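Local coordinates for protein mannan endo-1,4-beta-mannosidase (Bacillus subtilis, PDB 3CBW) that hydrolyses internal beta-1,4-mannosidic linkages in mannan, galactomannan and glucomannan as a secreted glycosyl hydrolase of family 26, at residues A19-T22 / T23-M27; T84-I87 / E88-I91; S257-G260 / Y261-T265; G158-E161 / L162-G166. The protein carries 3 engineered substitutions. One frame throughout, in Å; residues are numbered along the deposited sequence.

How the contacts relate
All four contacts are local, each within one continuous run of chain, and all belong to the family 26 glycosyl hydrolase region. Contacts 1 and 4 are neighbours, with centres about 14 Å apart. They touch where Q20, at the start of helix 21-32, meets E163 and G166, where helix 143-163 runs out. Contact 2 lies about 7 Å from contact 4 at the nearest atoms. Contact 3 lies on the opposite side of the chain's centre from contacts 2 and 4. S90 of contact 2 comes within about 8 Å of H114, probably a substrate-binding residue, and L264 of contact 3 within about 11 Å of the probable proton donor E176, both measured between side chains.

Contact 1 of 4, residues A19-T22 / T23-M27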
# COMPACT_ATOMS: atom_id res chain seq x y z
N ALA A 19 -14.09 -7.70 -10.94
CA ALA A 19 -13.87 -7.80 -9.50
C ALA A 19 -14.95 -8.64 -8.83
O ALA A 19 -16.14 -8.55 -9.16
CB ALA A 19 -13.81 -6.42 -8.88
N GLN A 20 -14.52 -9.46 -7.87
CA GLN A 20 -15.43 -10.24 -7.03
C GLN A 20 -16.39 -9.33 -6.28
O GLN A 20 -16.05 -8.18 -5.94
CB GLN A 20 -14.62 -11.05 -6.02
CG GLN A 20 -13.76 -12.16 -6.63
CD GLN A 20 -13.05 -13.01 -5.59
OE1 GLN A 20 -12.73 -12.55 -4.50
NE2 GLN A 20 -12.79 -14.26 -5.95
N GLN A 21 -17.58 -9.85 -5.98
CA GLN A 21 -18.60 -9.06 -5.28
C GLN A 21 -18.08 -8.48 -3.98
O GLN A 21 -18.34 -7.33 -3.68
CB GLN A 21 -19.87 -9.89 -5.04
CG GLN A 21 -21.01 -9.09 -4.39
CD GLN A 21 -21.41 -7.86 -5.18
OE1 GLN A 21 -21.87 -7.95 -6.32
NE2 GLN A 21 -21.23 -6.69 -4.58
N THR A 22 -17.34 -9.26 -3.19
CA THR A 22 -16.87 -8.75 -1.91
C THR A 22 -15.93 -7.56 -2.10
O THR A 22 -15.99 -6.57 -1.35
CB THR A 22 -16.20 -9.84 -1.10
OG1 THR A 22 -17.18 -10.84 -0.79
CG2 THR A 22 -15.63 -9.30 0.20
N THR A 23 -15.07 -7.65 -3.11
CA THR A 23 -14.16 -6.57 -3.45
C THR A 23 -14.92 -5.34 -3.93
O THR A 23 -14.60 -4.22 -3.54
CB THR A 23 -13.12 -7.05 -4.46
OG1 THR A 23 -12.27 -8.01 -3.82
CG2 THR A 23 -12.25 -5.91 -4.96
N LYS A 24 -15.95 -5.53 -4.75
CA LYS A 24 -16.82 -4.42 -5.15
C LYS A 24 -17.46 -3.74 -3.94
O LYS A 24 -17.48 -2.51 -3.86
CB LYS A 24 -17.91 -4.90 -6.11
CG LYS A 24 -17.37 -5.38 -7.45
CD LYS A 24 -18.48 -5.77 -8.43
CE LYS A 24 -19.00 -4.56 -9.18
NZ LYS A 24 -20.11 -4.91 -10.12
N THR A 25 -17.99 -4.53 -3.02
CA THR A 25 -18.64 -3.99 -1.83
C THR A 25 -17.66 -3.20 -0.98
O THR A 25 -17.95 -2.07 -0.58
CB THR A 25 -19.28 -5.12 -1.03
OG1 THR A 25 -20.33 -5.67 -1.82
CG2 THR A 25 -19.83 -4.61 0.28
N VAL A 26 -16.50 -3.78 -0.71
CA VAL A 26 -15.49 -3.11 0.10
C VAL A 26 -15.04 -1.81 -0.57
O VAL A 26 -14.88 -0.79 0.11
CB VAL A 26 -14.31 -4.05 0.38
CG1 VAL A 26 -13.08 -3.29 0.90
CG2 VAL A 26 -14.74 -5.13 1.37
N MET A 27 -14.83 -1.82 -1.88
CA MET A 27 -14.37 -0.61 -2.55
C MET A 27 -15.40 0.52 -2.42
O MET A 27 -15.05 1.66 -2.12
CB MET A 27 -14.07 -0.88 -4.03
CG MET A 27 -13.44 0.32 -4.73
SD MET A 27 -11.78 0.79 -4.08
CE MET A 27 -12.06 2.55 -3.74
O HOH W 1 -13.25 -10.43 -2.91
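Q21 reaches along the helix surface to T25, one turn on, and its amide end also passes over the CB of K24. Q21 NE2 donates to T25 OG1 at 3.1 Å, with an N-H...O angle of 154°. T25 OG1 lies almost in the plane of the Q21 amide, so the N-H is used nearly within that plane. The bend of Q21 at chi2 (57°) turns the chain forward along the helix toward T25. An alanine in place of T25 would remove the hydroxyl and would probably leave the Q21 amide without this acceptor and freer to turn.

Beneath this pair runs regular helix bonding. T25 N donates to Q21 O at 2.9 Å. K24 N does the same to Q20 O, and V26 N to T22 O. The CG2 of V26 also packs against T22 O at 3.3 Å.

K24 leans back toward the first residue of the run. Its CG lies 4.0 Å from A19 CB, and its CD lies 3.7 Å from A19 O. Q20 is the N-cap residue. A water joins its side chain to T23: it donates to Q20 OE1 at 2.7 Å and accepts from T23 OG1 at 2.8 Å. This bridge ties the cap to the first turn. Q20 NE2 makes a weak hydrogen bond to E163 O.

The contact forms the start of helix 21-32. T23, V26 and M27 pack on I221 of strand 220-224. T22 and V26 also meet W103 of helix 96-104. Q20 makes a backbone bond to D218, just before strand 220-224.

Contact 2 of 4, residues T84-I87 / E88-I91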
# COMPACT_ATOMS: atom_id res chain seq x y z
N THR A 84 20.16 -14.03 -4.13
CA THR A 84 19.58 -15.37 -4.15
C THR A 84 19.94 -16.07 -5.44
O THR A 84 20.33 -15.42 -6.43
CB THR A 84 18.04 -15.30 -4.00
OG1 THR A 84 17.51 -14.43 -5.01
CG2 THR A 84 17.64 -14.77 -2.62
N ALA A 85 19.81 -17.40 -5.45
CA ALA A 85 20.13 -18.21 -6.63
C ALA A 85 19.24 -17.86 -7.82
O ALA A 85 19.71 -17.74 -8.95
CB ALA A 85 20.03 -19.71 -6.29
N ASN A 86 17.95 -17.70 -7.54
CA ASN A 86 16.98 -17.26 -8.53
C ASN A 86 16.33 -16.00 -7.98
O ASN A 86 16.06 -15.92 -6.78
CB ASN A 86 15.92 -18.35 -8.78
CG ASN A 86 16.51 -19.60 -9.41
OD1 ASN A 86 17.26 -19.53 -10.37
ND2 ASN A 86 16.15 -20.76 -8.86
N ILE A 87 16.12 -15.01 -8.84
CA ILE A 87 15.57 -13.73 -8.37
C ILE A 87 14.24 -13.88 -7.62
O ILE A 87 14.00 -13.19 -6.64
CB ILE A 87 15.47 -12.69 -9.52
CG1 ILE A 87 15.19 -11.30 -8.94
CG2 ILE A 87 14.44 -13.12 -10.59
CD1 ILE A 87 15.45 -10.19 -9.92
N GLU A 88 13.40 -14.82 -8.06
CA GLU A 88 12.10 -15.02 -7.42
C GLU A 88 12.18 -15.62 -6.01
O GLU A 88 11.18 -15.62 -5.29
CB GLU A 88 11.12 -15.78 -8.34
CG GLU A 88 11.45 -17.24 -8.57
CD GLU A 88 12.43 -17.50 -9.72
OE1 GLU A 88 13.18 -16.59 -10.14
OE2 GLU A 88 12.45 -18.65 -10.22
N ASP A 89 13.36 -16.10 -5.60
CA ASP A 89 13.54 -16.56 -4.22
C ASP A 89 13.35 -15.42 -3.21
O ASP A 89 13.11 -15.66 -2.02
CB ASP A 89 14.94 -17.18 -4.02
CG ASP A 89 15.18 -18.41 -4.87
OD1 ASP A 89 14.22 -19.00 -5.41
OD2 ASP A 89 16.37 -18.78 -5.00
N SER A 90 13.49 -14.19 -3.68
CA SER A 90 13.21 -13.01 -2.87
C SER A 90 11.74 -12.89 -2.46
O SER A 90 11.44 -12.19 -1.52
CB SER A 90 13.64 -11.74 -3.62
OG SER A 90 12.85 -11.52 -4.78
N ILE A 91 10.85 -13.56 -3.18
CA ILE A 91 9.42 -13.53 -2.89
C ILE A 91 9.04 -14.67 -1.94
O ILE A 91 9.40 -15.82 -2.19
CB ILE A 91 8.60 -13.69 -4.20
CG1 ILE A 91 8.99 -12.64 -5.25
CG2 ILE A 91 7.10 -13.70 -3.92
CD1 ILE A 91 8.68 -11.22 -4.87
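D89 folds back over the chain that precedes it and meets T84 and N86. Its CB lies 3.6 Å from T84 CB, and the two side chains run past each other in opposite directions. N86 N donates to D89 OD2 at 3.2 Å and comes from above the carboxylate plane, 63° out of it. The torsion of D89 sets CG beside its own backbone N (chi1 -62°), which turns the face of the carboxylate to this N-H. D89 N in turn donates to N86 O at 3.0 Å. The residue thus grips N86 through both its side chain and its backbone.

E88 OE1 lies 3.5 Å from N86 CB, a contact without a bond. S90 closes on I87 O twice. S90 OG donates at 2.8 Å, nearly in line with the C=O bond, while S90 N donates at 3.2 Å from above the carbonyl plane.

A second layer fixes N86 O. T84 OG1 donates to it at 2.7 Å, from the face of the carbonyl plane opposite to D89 N. T84 is itself anchored through its backbone, by Q121 to its O and by S122 to its N.

These residues form a turn leading into a 3-10 segment, in the TIM-barrel loop between strand 72-79 and helix 96-104. The S90 side chain lies about 8 Å from that of H114, which probably binds substrate. I87 and E88 lie against helix 143-163, at R147, M151 and A150. K154 of the same helix bonds E88 O and I91 O, and R79 takes D89 O and S90 O.

Contact 3 of 4, residues S257-G260 / Y261-T265; sequences SING and YDQLT
Q263 and N259 meet through their side-chain amides. Q263 NE2 donates to N259 OD1 at 3.1 Å, with an N-H...O angle of 157°. The acceptor lies close to the plane of the Q263 amide. The donor is tilted 34° from the N259 carbonyl plane, and the two amide planes stand nearly perpendicular. N259 CG lies anti to the backbone N (chi1 -179°), which carries OD1 toward the helix. N259 OD1 also accepts from K233 NZ.

A water adds one bridge. It accepts from G260 N at 3.0 Å and donates to Q263 OE1 at 2.9 Å. With both ends of its amide engaged, Q263 is held against rotation. A leucine in place of Q263 would lack the amide's N-H and oxygen and would probably leave N259 OD1 without one of its two donors and the G260 water without its bridge.

The backbone bond is L264 N to G260 O, 3.0 Å. L264 CG lies against G260 O at 3.4 Å. Close packing falls on G260, whose CA lies 3.3 Å from Q263 OE1. Its backbone angles would jam a CB against the carbonyl of N259, so glycine suits the position. In the apolar part, T265 CG2 sits over one face of the Y261 ring, 3.6 Å above its plane. F271 meets that ring edge-to-face, and Y261 OH bonds K300 N.

G260 is the N-cap of the short helix 261-265. The helix follows strand 245-252 and precedes the neighbouring parallel strand 271-278, so the contact lies within a beta-alpha-beta crossover of the TIM barrel.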
# COMPACT_ATOMS: atom_id res chain seq x y z
N SER A 257 2.16 19.69 7.55
CA SER A 257 2.88 20.24 6.40
C SER A 257 3.09 19.22 5.29
O SER A 257 3.92 19.43 4.40
CB SER A 257 4.22 20.80 6.84
OG SER A 257 4.01 22.00 7.56
N ILE A 258 2.34 18.13 5.33
CA ILE A 258 2.51 17.09 4.32
C ILE A 258 1.99 17.60 2.98
O ILE A 258 0.86 18.09 2.90
CB ILE A 258 1.81 15.78 4.72
CG1 ILE A 258 2.33 15.29 6.08
CG2 ILE A 258 2.06 14.71 3.65
CD1 ILE A 258 1.48 14.19 6.72
N ASN A 259 2.83 17.51 1.96
CA ASN A 259 2.50 17.98 0.63
C ASN A 259 1.91 16.85 -0.21
O ASN A 259 2.41 15.72 -0.17
CB ASN A 259 3.79 18.51 -0.02
CG ASN A 259 3.59 19.05 -1.42
OD1 ASN A 259 3.44 18.29 -2.38
ND2 ASN A 259 3.63 20.38 -1.56
N GLY A 260 0.86 17.15 -0.96
CA GLY A 260 0.38 16.22 -1.99
C GLY A 260 -1.09 15.87 -1.92
O GLY A 260 -1.65 15.31 -2.88
N TYR A 261 -1.73 16.17 -0.80
CA TYR A 261 -3.13 15.83 -0.59
C TYR A 261 -4.05 16.49 -1.62
O TYR A 261 -4.93 15.85 -2.19
CB TYR A 261 -3.53 16.19 0.83
CG TYR A 261 -5.01 16.12 1.13
CD1 TYR A 261 -5.59 14.93 1.55
CD2 TYR A 261 -5.81 17.25 1.03
CE1 TYR A 261 -6.93 14.86 1.86
CE2 TYR A 261 -7.16 17.20 1.31
CZ TYR A 261 -7.71 16.00 1.72
OH TYR A 261 -9.04 15.92 2.04
N ASP A 262 -3.86 17.79 -1.86
CA ASP A 262 -4.70 18.50 -2.81
C ASP A 262 -4.58 17.91 -4.21
O ASP A 262 -5.59 17.64 -4.86
CB ASP A 262 -4.33 19.99 -2.86
CG ASP A 262 -4.74 20.74 -1.61
OD1 ASP A 262 -5.65 20.27 -0.89
OD2 ASP A 262 -4.18 21.84 -1.38
N GLN A 263 -3.34 17.71 -4.65
CA GLN A 263 -3.01 17.14 -5.98
C GLN A 263 -3.61 15.75 -6.18
O GLN A 263 -4.12 15.43 -7.25
CB GLN A 263 -1.48 17.03 -6.18
CG GLN A 263 -0.65 18.31 -6.10
CD GLN A 263 -0.00 18.49 -4.73
OE1 GLN A 263 -0.69 18.75 -3.73
NE2 GLN A 263 1.32 18.36 -4.68
N LEU A 264 -3.53 14.91 -5.16
CA LEU A 264 -3.99 13.52 -5.28
C LEU A 264 -5.51 13.40 -5.17
O LEU A 264 -6.13 12.70 -5.96
CB LEU A 264 -3.26 12.60 -4.31
CG LEU A 264 -1.78 12.42 -4.65
CD1 LEU A 264 -1.11 11.67 -3.53
CD2 LEU A 264 -1.58 11.69 -5.99
N THR A 265 -6.11 14.11 -4.22
CA THR A 265 -7.57 14.07 -4.12
C THR A 265 -8.24 14.62 -5.39
O THR A 265 -9.33 14.19 -5.75
CB THR A 265 -8.12 14.82 -2.88
OG1 THR A 265 -7.64 16.17 -2.89
CG2 THR A 265 -7.69 14.14 -1.59
O HOH W 2 -1.14 18.29 1.54
O HOH W 3 0.19 20.08 -1.33

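Contact 4 of 4, residues G158-E161 / L162-G166; sequences GLQE and LENQG
Q160 and N164 join through their amides one helical turn apart. Q160 NE2 donates to N164 OD1 at 2.8 Å. N164 OD1 lies nearly in the plane of the Q160 amide, while the donor is tilted 35° from the N164 carbonyl plane. Q160 starts with CG opposite its backbone N (chi1 -180°) and then bends at chi2 (69°), which swings the amide forward along the helix. N164 is turned differently, with CG beside its own backbone N, and its amide lies back toward Q160.

E163 stays extended beyond CG and crosses Q160 at a slant. Its OE1 comes 3.2 Å from Q160 OE1, two acceptors with no direct bond between them. Its OE2 is bonded to D218 N. L159 and L162 point their branches inward, CD2 to CD1 at 4.4 Å, and both pack on I111 of strand 108-114 and Y77 of strand 72-79. E161 is also extended and reaches N96 through OE1.

Backbone bonds run from E163 N to L159 O and from N164 N to Q160 O. The helix closes in a Schellman motif: G166 N bonds E163 O, V167 N bonds L162 O, and G166 takes positive phi as the C-prime residue.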
# COMPACT_ATOMS: atom_id res chain seq x y z
N GLY A 158 0.81 -16.42 -4.96
CA GLY A 158 0.45 -16.06 -3.59
C GLY A 158 -0.89 -15.36 -3.53
O GLY A 158 -1.74 -15.68 -2.70
N LEU A 159 -1.10 -14.39 -4.42
CA LEU A 159 -2.36 -13.65 -4.41
C LEU A 159 -3.57 -14.55 -4.69
O LEU A 159 -4.65 -14.36 -4.11
CB LEU A 159 -2.32 -12.46 -5.38
CG LEU A 159 -1.28 -11.39 -5.02
CD1 LEU A 159 -1.18 -10.36 -6.12
CD2 LEU A 159 -1.59 -10.72 -3.70
N GLN A 160 -3.38 -15.56 -5.53
CA GLN A 160 -4.45 -16.49 -5.84
C GLN A 160 -4.98 -17.19 -4.59
O GLN A 160 -6.17 -17.46 -4.49
CB GLN A 160 -3.94 -17.53 -6.84
CG GLN A 160 -4.95 -18.56 -7.26
CD GLN A 160 -6.03 -17.97 -8.11
OE1 GLN A 160 -5.76 -17.23 -9.06
NE2 GLN A 160 -7.28 -18.31 -7.80
N GLU A 161 -4.09 -17.49 -3.65
CA GLU A 161 -4.50 -18.16 -2.42
C GLU A 161 -5.56 -17.33 -1.67
O GLU A 161 -6.55 -17.85 -1.17
CB GLU A 161 -3.30 -18.44 -1.52
CG GLU A 161 -3.67 -19.25 -0.31
CD GLU A 161 -2.52 -19.55 0.62
OE1 GLU A 161 -1.38 -19.06 0.38
OE2 GLU A 161 -2.77 -20.28 1.59
N LEU A 162 -5.36 -16.01 -1.63
CA LEU A 162 -6.31 -15.11 -0.98
C LEU A 162 -7.60 -15.01 -1.79
O LEU A 162 -8.70 -15.01 -1.22
CB LEU A 162 -5.69 -13.73 -0.78
CG LEU A 162 -4.32 -13.74 -0.07
CD1 LEU A 162 -3.63 -12.39 -0.19
CD2 LEU A 162 -4.41 -14.17 1.36
N GLU A 163 -7.49 -14.97 -3.12
CA GLU A 163 -8.66 -14.89 -3.98
C GLU A 163 -9.58 -16.10 -3.81
O GLU A 163 -10.80 -15.97 -3.88
CB GLU A 163 -8.22 -14.75 -5.43
CG GLU A 163 -9.36 -14.39 -6.35
CD GLU A 163 -9.01 -14.51 -7.80
OE1 GLU A 163 -7.96 -15.11 -8.10
OE2 GLU A 163 -9.77 -13.97 -8.62
N ASN A 164 -8.98 -17.26 -3.58
CA ASN A 164 -9.74 -18.51 -3.40
C ASN A 164 -10.66 -18.48 -2.19
O ASN A 164 -11.63 -19.25 -2.12
CB ASN A 164 -8.80 -19.71 -3.30
CG ASN A 164 -8.14 -20.04 -4.63
OD1 ASN A 164 -8.58 -19.59 -5.68
ND2 ASN A 164 -7.09 -20.85 -4.59
N GLN A 165 -10.36 -17.61 -1.23
CA GLN A 165 -11.25 -17.42 -0.08
C GLN A 165 -12.03 -16.10 -0.17
O GLN A 165 -12.64 -15.67 0.81
CB GLN A 165 -10.44 -17.46 1.22
CG GLN A 165 -9.82 -18.81 1.53
CD GLN A 165 -10.77 -19.71 2.27
OE1 GLN A 165 -11.67 -20.30 1.67
NE2 GLN A 165 -10.59 -19.80 3.59
N GLY A 166 -11.99 -15.46 -1.34
CA GLY A 166 -12.75 -14.22 -1.55
C GLY A 166 -12.26 -13.03 -0.74
O GLY A 166 -13.03 -12.12 -0.44
O HOH W 4 -7.24 -15.82 -10.43